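Local coordinates for protein aspartate aminotransferase (Thermotoga maritima, PDB 1O4S) that catalyses the reversible, pyridoxal-phosphate-dependent transfer of an amino group from L-aspartate to 2-oxoglutarate, giving oxaloacetate and L-glutamate, and works as a homodimer, at residues B[115-120]-B[209-214]; B[128-133]-B[140-145]. One frame throughout, in Å; residues are numbered along the deposited sequence.

Contact 1 (B[115-120]-B[209-214]). With PLP (pyridoxal-5'-phosphate), chain M.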
ATOM      1  N   PHE B 115      -1.385  -8.804  -3.936  1.00 28.27           N
ATOM      2  CA  PHE B 115      -2.590  -8.523  -3.196  1.00 27.61           C
ATOM      3  C   PHE B 115      -3.696  -7.957  -4.100  1.00 27.71           C
ATOM      4  O   PHE B 115      -4.857  -8.393  -4.035  1.00 26.13           O
ATOM      5  CB  PHE B 115      -2.292  -7.555  -2.058  1.00 27.60           C
ATOM      6  CG  PHE B 115      -3.499  -7.197  -1.262  1.00 28.43           C
ATOM      7  CD1 PHE B 115      -4.004  -5.911  -1.276  1.00 28.87           C
ATOM      8  CD2 PHE B 115      -4.149  -8.158  -0.500  1.00 29.48           C
ATOM      9  CE1 PHE B 115      -5.162  -5.578  -0.558  1.00 30.88           C
ATOM     10  CE2 PHE B 115      -5.315  -7.822   0.208  1.00 30.16           C
ATOM     11  CZ  PHE B 115      -5.797  -6.520   0.187  1.00 28.39           C
ATOM     12  N   ASN B 116      -3.319  -7.001  -4.940  1.00 28.30           N
ATOM     13  CA  ASN B 116      -4.242  -6.397  -5.909  1.00 29.15           C
ATOM     14  C   ASN B 116      -4.847  -7.415  -6.876  1.00 28.99           C
ATOM     15  O   ASN B 116      -6.019  -7.301  -7.205  1.00 29.30           O
ATOM     16  CB  ASN B 116      -3.593  -5.288  -6.736  1.00 29.34           C
ATOM     17  CG  ASN B 116      -3.264  -4.031  -5.941  1.00 28.54           C
ATOM     18  OD1 ASN B 116      -3.670  -3.843  -4.785  1.00 28.77           O
ATOM     19  ND2 ASN B 116      -2.529  -3.144  -6.593  1.00 29.77           N
ATOM     20  N   ALA B 117      -4.052  -8.399  -7.308  1.00 29.26           N
ATOM     21  CA  ALA B 117      -4.527  -9.497  -8.165  1.00 29.40           C
ATOM     22  C   ALA B 117      -5.624 -10.318  -7.486  1.00 28.94           C
ATOM     23  O   ALA B 117      -6.692 -10.594  -8.069  1.00 28.67           O
ATOM     24  CB  ALA B 117      -3.354 -10.414  -8.589  1.00 29.51           C
ATOM     25  N   PHE B 118      -5.365 -10.700  -6.241  1.00 28.73           N
ATOM     26  CA  PHE B 118      -6.337 -11.473  -5.486  1.00 28.67           C
ATOM     27  C   PHE B 118      -7.607 -10.660  -5.250  1.00 28.35           C
ATOM     28  O   PHE B 118      -8.693 -11.178  -5.383  1.00 28.54           O
ATOM     29  CB  PHE B 118      -5.720 -11.935  -4.179  1.00 28.23           C
ATOM     30  CG  PHE B 118      -4.550 -12.887  -4.372  1.00 30.98           C
ATOM     31  CD1 PHE B 118      -4.636 -13.946  -5.278  1.00 32.42           C
ATOM     32  CD2 PHE B 118      -3.386 -12.748  -3.622  1.00 32.78           C
ATOM     33  CE1 PHE B 118      -3.577 -14.830  -5.433  1.00 32.09           C
ATOM     34  CE2 PHE B 118      -2.336 -13.635  -3.758  1.00 31.33           C
ATOM     35  CZ  PHE B 118      -2.424 -14.661  -4.671  1.00 32.42           C
ATOM     36  N   MET B 119      -7.463  -9.383  -4.896  1.00 27.68           N
ATOM     37  CA  MET B 119      -8.621  -8.530  -4.645  1.00 28.03           C
ATOM     38  C   MET B 119      -9.423  -8.299  -5.960  1.00 28.37           C
ATOM     39  O   MET B 119     -10.666  -8.175  -5.946  1.00 28.22           O
ATOM     40  CB  MET B 119      -8.168  -7.172  -4.090  1.00 27.37           C
ATOM     41  CG  MET B 119      -7.635  -7.166  -2.700  1.00 27.64           C
ATOM     42  SD  MET B 119      -8.907  -7.564  -1.454  1.00 30.72           S
ATOM     43  CE  MET B 119      -9.809  -6.083  -1.391  1.00 33.84           C
ATOM     44  N   ALA B 120      -8.713  -8.260  -7.085  1.00 27.54           N
ATOM     45  CA  ALA B 120      -9.334  -7.965  -8.360  1.00 28.81           C
ATOM     46  C   ALA B 120     -10.015  -9.163  -8.954  1.00 29.60           C
ATOM     47  O   ALA B 120     -11.000  -9.009  -9.646  1.00 30.39           O
ATOM     48  CB  ALA B 120      -8.338  -7.404  -9.323  1.00 29.14           C
ATOM     49  N   TYR B 209      -7.253 -18.226 -14.086  1.00 34.65           N
ATOM     50  CA  TYR B 209      -6.095 -17.354 -14.290  1.00 34.49           C
ATOM     51  C   TYR B 209      -4.843 -17.989 -13.761  1.00 33.20           C
ATOM     52  O   TYR B 209      -4.873 -18.698 -12.742  1.00 32.82           O
ATOM     53  CB  TYR B 209      -6.259 -16.030 -13.558  1.00 34.77           C
ATOM     54  CG  TYR B 209      -7.252 -15.109 -14.188  1.00 38.07           C
ATOM     55  CD1 TYR B 209      -6.891 -14.307 -15.256  1.00 40.88           C
ATOM     56  CD2 TYR B 209      -8.563 -15.024 -13.703  1.00 43.02           C
ATOM     57  CE1 TYR B 209      -7.807 -13.460 -15.848  1.00 44.34           C
ATOM     58  CE2 TYR B 209      -9.497 -14.155 -14.276  1.00 44.04           C
ATOM     59  CZ  TYR B 209      -9.111 -13.380 -15.354  1.00 45.98           C
ATOM     60  OH  TYR B 209     -10.021 -12.523 -15.957  1.00 49.64           O
ATOM     61  N   ILE B 210      -3.737 -17.740 -14.454  1.00 31.89           N
ATOM     62  CA  ILE B 210      -2.430 -18.118 -13.942  1.00 31.10           C
ATOM     63  C   ILE B 210      -1.790 -16.837 -13.447  1.00 30.83           C
ATOM     64  O   ILE B 210      -1.601 -15.909 -14.221  1.00 30.63           O
ATOM     65  CB  ILE B 210      -1.544 -18.771 -15.018  1.00 30.59           C
ATOM     66  CG1 ILE B 210      -2.158 -20.099 -15.487  1.00 29.81           C
ATOM     67  CG2 ILE B 210      -0.117 -18.991 -14.455  1.00 29.69           C
ATOM     68  CD1 ILE B 210      -1.414 -20.713 -16.626  1.00 29.50           C
ATOM     69  N   ILE B 211      -1.492 -16.806 -12.153  1.00 30.84           N
ATOM     70  CA  ILE B 211      -0.778 -15.710 -11.522  1.00 31.13           C
ATOM     71  C   ILE B 211       0.659 -16.161 -11.327  1.00 31.18           C
ATOM     72  O   ILE B 211       0.919 -17.129 -10.620  1.00 31.39           O
ATOM     73  CB  ILE B 211      -1.405 -15.348 -10.182  1.00 31.04           C
ATOM     74  CG1 ILE B 211      -2.891 -14.971 -10.357  1.00 30.72           C
ATOM     75  CG2 ILE B 211      -0.613 -14.223  -9.546  1.00 31.48           C
ATOM     76  CD1 ILE B 211      -3.650 -14.840  -9.048  1.00 31.47           C
ATOM     77  N   SER B 212       1.593 -15.451 -11.955  1.00 31.37           N
ATOM     78  CA  SER B 212       2.994 -15.850 -11.971  1.00 30.77           C
ATOM     79  C   SER B 212       3.894 -14.807 -11.346  1.00 30.15           C
ATOM     80  O   SER B 212       4.036 -13.714 -11.876  1.00 30.45           O
ATOM     81  CB  SER B 212       3.471 -16.135 -13.393  1.00 30.66           C
ATOM     82  OG  SER B 212       4.712 -16.788 -13.316  1.00 29.40           O
ATOM     83  N   ASP B 213       4.485 -15.175 -10.218  1.00 30.08           N
ATOM     84  CA  ASP B 213       5.364 -14.325  -9.440  1.00 30.47           C
ATOM     85  C   ASP B 213       6.791 -14.644  -9.837  1.00 30.69           C
ATOM     86  O   ASP B 213       7.401 -15.595  -9.319  1.00 30.74           O
ATOM     87  CB  ASP B 213       5.143 -14.618  -7.958  1.00 30.52           C
ATOM     88  CG  ASP B 213       6.010 -13.766  -7.038  1.00 33.06           C
ATOM     89  OD1 ASP B 213       6.894 -13.005  -7.537  1.00 32.64           O
ATOM     90  OD2 ASP B 213       5.868 -13.833  -5.785  1.00 31.72           O
ATOM     91  N   GLU B 214       7.338 -13.801 -10.709  1.00 30.53           N
ATOM     92  CA  GLU B 214       8.640 -14.015 -11.314  1.00 30.87           C
ATOM     93  C   GLU B 214       9.708 -13.015 -10.838  1.00 30.63           C
ATOM     94  O   GLU B 214      10.602 -12.638 -11.578  1.00 31.19           O
ATOM     95  CB  GLU B 214       8.457 -14.041 -12.851  1.00 31.07           C
ATOM     96  CG  GLU B 214       7.814 -15.361 -13.324  1.00 30.95           C
ATOM     97  CD  GLU B 214       7.599 -15.506 -14.837  1.00 31.60           C
ATOM     98  OE1 GLU B 214       8.446 -15.047 -15.671  1.00 32.26           O
ATOM     99  OE2 GLU B 214       6.565 -16.136 -15.208  1.00 33.04           O
TER
HETATM  100  N1  PLP M1234       7.489 -13.044  -3.974  1.00 41.90           N
HETATM  101  C2  PLP M1234       8.505 -13.721  -3.327  1.00 42.37           C
HETATM  102  C2A PLP M1234       8.383 -15.216  -3.314  1.00 37.49           C
HETATM  103  C3  PLP M1234       9.553 -13.031  -2.698  1.00 41.54           C
HETATM  104  O3  PLP M1234      10.450 -13.650  -2.137  1.00 38.85           O
HETATM  105  C4  PLP M1234       9.614 -11.630  -2.769  1.00 44.94           C
HETATM  106  C4A PLP M1234      10.781 -10.872  -2.100  1.00 46.18           C
HETATM  107  C5  PLP M1234       8.560 -10.985  -3.463  1.00 46.14           C
HETATM  108  C6  PLP M1234       7.519 -11.706  -4.043  1.00 42.92           C
HETATM  109  C5A PLP M1234       8.417  -9.491  -3.665  1.00 46.10           C
HETATM  110  O4P PLP M1234       8.664  -8.519  -2.663  1.00 37.20           O
HETATM  111  P   PLP M1234       8.580  -6.949  -2.964  1.00 31.61           P
HETATM  112  O1P PLP M1234       9.706  -6.452  -2.137  1.00 30.66           O
HETATM  113  O2P PLP M1234       8.714  -6.701  -4.410  1.00 32.00           O
HETATM  114  O3P PLP M1234       7.256  -6.659  -2.374  1.00 30.96           O
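Beneath the cofactor pocket of this aminotransferase, Phe118 and Ala117 of a helix meet Ile211 on a strand of the large sheet, two residues before the aspartate that holds the pyridine nitrogen. The contact is small and wholly apolar. Ile211 points toward the helix and its terminal methyl does the touching: CD1 lies 3.6 Å from CE1 of Phe118, approaching the ring at a slant. With CG1 anti to its carbonyl carbon (chi1 -58°) and the chain extended beyond it (chi2 170°), Ile211 carries that methyl far enough to bridge the 8.0 Å between the CA atoms of Ala117 and Ile211. Ala117 faces the strand with a single methyl, its CB 4.5 Å from Ile211 CD1, and so small a residue suits a helix face laid against a sheet. Phe118 starts away from the strand, yet its ring brings CE1 back to the isoleucine.

Farther along the strand, Asp213 OD2 approaches PLP N1 at 2.6 Å. In this fold type such an aspartate is expected to favour a protonated ring nitrogen and so the electron-withdrawing character of the cofactor. The same oxygen is hydrogen-bonded to Tyr138 OH, while OD1 makes a weak bond to Val215 N. With an alanine in this position, the pyridine nitrogen would probably lose its carboxylate partner and the Tyr138 hydroxyl a hydrogen-bond partner. At the strand's end, Ser212 OG donates to the anti lone pair of Glu214 OE2, just past it, at 2.7 Å.

Strand 209-213 runs between strands 175-180 and 238-243, whose Leu179 and Val239 also touch Ile211. Helix 109-121 lies over them, with Asn116 packed on helix 262-275 and Phe118 on helix 138-144.

Contact 2 (B[128-133]-B[140-145])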
ATOM      1  N   VAL B 128      -7.821 -20.539  -4.716  1.00 30.87           N
ATOM      2  CA  VAL B 128      -6.535 -20.427  -5.383  1.00 30.48           C
ATOM      3  C   VAL B 128      -5.724 -21.653  -5.007  1.00 29.70           C
ATOM      4  O   VAL B 128      -5.575 -21.949  -3.820  1.00 28.15           O
ATOM      5  CB  VAL B 128      -5.744 -19.152  -4.968  1.00 29.84           C
ATOM      6  CG1 VAL B 128      -4.443 -19.055  -5.737  1.00 30.33           C
ATOM      7  CG2 VAL B 128      -6.576 -17.881  -5.191  1.00 30.46           C
ATOM      8  N   ILE B 129      -5.198 -22.344  -6.022  1.00 29.36           N
ATOM      9  CA  ILE B 129      -4.231 -23.413  -5.795  1.00 29.50           C
ATOM     10  C   ILE B 129      -2.841 -22.814  -5.613  1.00 29.78           C
ATOM     11  O   ILE B 129      -2.401 -22.003  -6.436  1.00 30.01           O
ATOM     12  CB  ILE B 129      -4.274 -24.415  -6.967  1.00 29.45           C
ATOM     13  CG1 ILE B 129      -5.567 -25.231  -6.871  1.00 30.35           C
ATOM     14  CG2 ILE B 129      -3.038 -25.345  -6.962  1.00 28.59           C
ATOM     15  CD1 ILE B 129      -5.954 -25.895  -8.136  1.00 32.41           C
ATOM     16  N   VAL B 130      -2.154 -23.181  -4.529  1.00 29.88           N
ATOM     17  CA  VAL B 130      -0.752 -22.804  -4.334  1.00 30.14           C
ATOM     18  C   VAL B 130       0.081 -24.073  -4.140  1.00 29.98           C
ATOM     19  O   VAL B 130      -0.457 -25.136  -3.863  1.00 30.21           O
ATOM     20  CB  VAL B 130      -0.554 -21.827  -3.151  1.00 30.33           C
ATOM     21  CG1 VAL B 130      -1.563 -20.682  -3.238  1.00 30.42           C
ATOM     22  CG2 VAL B 130      -0.687 -22.534  -1.837  1.00 31.43           C
ATOM     23  N   PHE B 131       1.388 -23.944  -4.313  1.00 29.54           N
ATOM     24  CA  PHE B 131       2.308 -25.053  -4.262  1.00 29.71           C
ATOM     25  C   PHE B 131       3.267 -24.847  -3.111  1.00 30.07           C
ATOM     26  O   PHE B 131       3.941 -23.824  -3.044  1.00 30.24           O
ATOM     27  CB  PHE B 131       3.064 -25.170  -5.599  1.00 29.97           C
ATOM     28  CG  PHE B 131       2.166 -25.425  -6.778  1.00 29.25           C
ATOM     29  CD1 PHE B 131       1.836 -24.401  -7.653  1.00 28.84           C
ATOM     30  CD2 PHE B 131       1.588 -26.688  -6.969  1.00 31.47           C
ATOM     31  CE1 PHE B 131       0.980 -24.617  -8.740  1.00 30.60           C
ATOM     32  CE2 PHE B 131       0.720 -26.919  -8.054  1.00 31.19           C
ATOM     33  CZ  PHE B 131       0.417 -25.872  -8.943  1.00 31.58           C
ATOM     34  N   SER B 132       3.321 -25.801  -2.192  1.00 30.18           N
ATOM     35  CA  SER B 132       4.254 -25.738  -1.083  1.00 30.71           C
ATOM     36  C   SER B 132       5.469 -26.596  -1.493  1.00 31.16           C
ATOM     37  O   SER B 132       5.305 -27.469  -2.326  1.00 32.19           O
ATOM     38  CB  SER B 132       3.607 -26.249   0.199  1.00 30.88           C
ATOM     39  OG  SER B 132       3.356 -27.643   0.114  1.00 32.03           O
ATOM     40  N   PRO B 133       6.666 -26.348  -0.948  1.00 31.06           N
ATOM     41  CA  PRO B 133       6.947 -25.214  -0.026  1.00 31.46           C
ATOM     42  C   PRO B 133       6.525 -23.845  -0.565  1.00 31.22           C
ATOM     43  O   PRO B 133       6.758 -23.552  -1.728  1.00 30.93           O
ATOM     44  CB  PRO B 133       8.474 -25.277   0.178  1.00 30.85           C
ATOM     45  CG  PRO B 133       8.822 -26.728  -0.071  1.00 30.94           C
ATOM     46  CD  PRO B 133       7.845 -27.207  -1.137  1.00 30.88           C
ATOM     47  N   PRO B 140      -1.913 -15.445   3.580  1.00 29.25           N
ATOM     48  CA  PRO B 140      -2.461 -14.243   4.205  1.00 29.78           C
ATOM     49  C   PRO B 140      -3.203 -13.352   3.208  1.00 29.76           C
ATOM     50  O   PRO B 140      -4.315 -12.959   3.522  1.00 29.05           O
ATOM     51  CB  PRO B 140      -1.220 -13.578   4.775  1.00 29.99           C
ATOM     52  CG  PRO B 140      -0.408 -14.787   5.236  1.00 29.71           C
ATOM     53  CD  PRO B 140      -0.551 -15.729   4.078  1.00 29.80           C
ATOM     54  N   GLN B 141      -2.641 -13.124   2.023  1.00 30.17           N
ATOM     55  CA  GLN B 141      -3.245 -12.218   1.030  1.00 30.51           C
ATOM     56  C   GLN B 141      -4.539 -12.777   0.481  1.00 30.13           C
ATOM     57  O   GLN B 141      -5.558 -12.067   0.369  1.00 29.88           O
ATOM     58  CB  GLN B 141      -2.276 -11.934  -0.111  1.00 30.49           C
ATOM     59  CG  GLN B 141      -1.066 -11.114   0.272  1.00 31.72           C
ATOM     60  CD  GLN B 141      -0.129 -10.867  -0.891  1.00 34.51           C
ATOM     61  OE1 GLN B 141      -0.132 -11.632  -1.850  1.00 39.31           O
ATOM     62  NE2 GLN B 141       0.668  -9.809  -0.812  1.00 30.23           N
ATOM     63  N   ILE B 142      -4.522 -14.065   0.179  1.00 29.64           N
ATOM     64  CA  ILE B 142      -5.715 -14.714  -0.362  1.00 30.04           C
ATOM     65  C   ILE B 142      -6.810 -14.702   0.688  1.00 29.11           C
ATOM     66  O   ILE B 142      -7.954 -14.408   0.351  1.00 27.40           O
ATOM     67  CB  ILE B 142      -5.406 -16.158  -0.842  1.00 30.16           C
ATOM     68  CG1 ILE B 142      -4.442 -16.102  -2.030  1.00 31.45           C
ATOM     69  CG2 ILE B 142      -6.694 -16.905  -1.169  1.00 30.85           C
ATOM     70  CD1 ILE B 142      -3.570 -17.347  -2.148  1.00 32.94           C
ATOM     71  N   ILE B 143      -6.448 -15.006   1.945  1.00 29.20           N
ATOM     72  CA  ILE B 143      -7.378 -14.894   3.069  1.00 30.25           C
ATOM     73  C   ILE B 143      -7.982 -13.486   3.183  1.00 30.71           C
ATOM     74  O   ILE B 143      -9.182 -13.346   3.274  1.00 29.44           O
ATOM     75  CB  ILE B 143      -6.712 -15.251   4.450  1.00 30.78           C
ATOM     76  CG1 ILE B 143      -6.341 -16.742   4.577  1.00 31.22           C
ATOM     77  CG2 ILE B 143      -7.646 -14.873   5.583  1.00 30.50           C
ATOM     78  CD1 ILE B 143      -7.208 -17.633   3.822  1.00 33.95           C
ATOM     79  N   LEU B 144      -7.131 -12.456   3.176  1.00 31.48           N
ATOM     80  CA  LEU B 144      -7.596 -11.077   3.278  1.00 31.79           C
ATOM     81  C   LEU B 144      -8.534 -10.691   2.148  1.00 31.82           C
ATOM     82  O   LEU B 144      -9.478  -9.925   2.351  1.00 31.21           O
ATOM     83  CB  LEU B 144      -6.418 -10.118   3.308  1.00 32.11           C
ATOM     84  CG  LEU B 144      -5.600 -10.122   4.577  1.00 32.50           C
ATOM     85  CD1 LEU B 144      -4.463  -9.146   4.328  1.00 34.33           C
ATOM     86  CD2 LEU B 144      -6.427  -9.754   5.790  1.00 33.77           C
ATOM     87  N   ALA B 145      -8.298 -11.264   0.965  1.00 32.36           N
ATOM     88  CA  ALA B 145      -9.159 -11.049  -0.197  1.00 32.46           C
ATOM     89  C   ALA B 145     -10.455 -11.871  -0.213  1.00 32.75           C
ATOM     90  O   ALA B 145     -11.230 -11.727  -1.120  1.00 34.28           O
ATOM     91  CB  ALA B 145      -8.364 -11.253  -1.499  1.00 32.43           C
TER
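Ile142 meets two valines of one strand, Val128 and Val130, and does so mainly through a single methyl. Its CD1 lies 4.0 Å from Val128 CB and equally 4.0 Å from Val130 CG1. The approach to Val130 is tip to tip, whereas Val128 and Ile142 cross at a slant, so that CG2 of the isoleucine also comes within 4.1 Å of Val128 CG2. Val128 and Val130, two positions apart on the strand, both point toward the helix, and their beta-branched side chains suit extended backbone. Ile142 turns CG1 anti to its carbonyl carbon (chi1 -66°), sending the longer branch to the sheet.

One shell out, Phe118 of helix 109-121 and Val149 of strand 148-153 touch Ile142, and Leu179 of strand 175-180 touches Val130. Backbone hydrogen bonds join Val128 to Thr148 and Asn150, while Ile129 is bonded to Ala177 and Leu179, which fixes the strand between its neighbours. On the helix, the bond from Leu144 N to Pro140 O keeps the last turn in shape.

No hydrogen bond crosses between the two segments; the helix is held to its beta-alpha-beta unit here by buried hydrocarbon contact, which depends on complementary shape and not on charge.

In the fold
Several helices and strands on from the N terminus, the chain enters helix 109-121, the near side of contact 1, and continues, after a short connection, into strand 127-132. Contact 2 then closes a short loop, bringing helix 138-144 back onto that strand within a beta-alpha-beta unit completed by strand 148-153. After strand 175-180 and helix 193-206 the chain reaches strand 209-213, where contact 1 closes, so contact 2 is nested inside its much longer loop. The two meet through their helices, with Phe118 CE2 3.5 Å from Gln141 OE1. Together they tie two helices to one seven-stranded sheet, and both touch the second subunit.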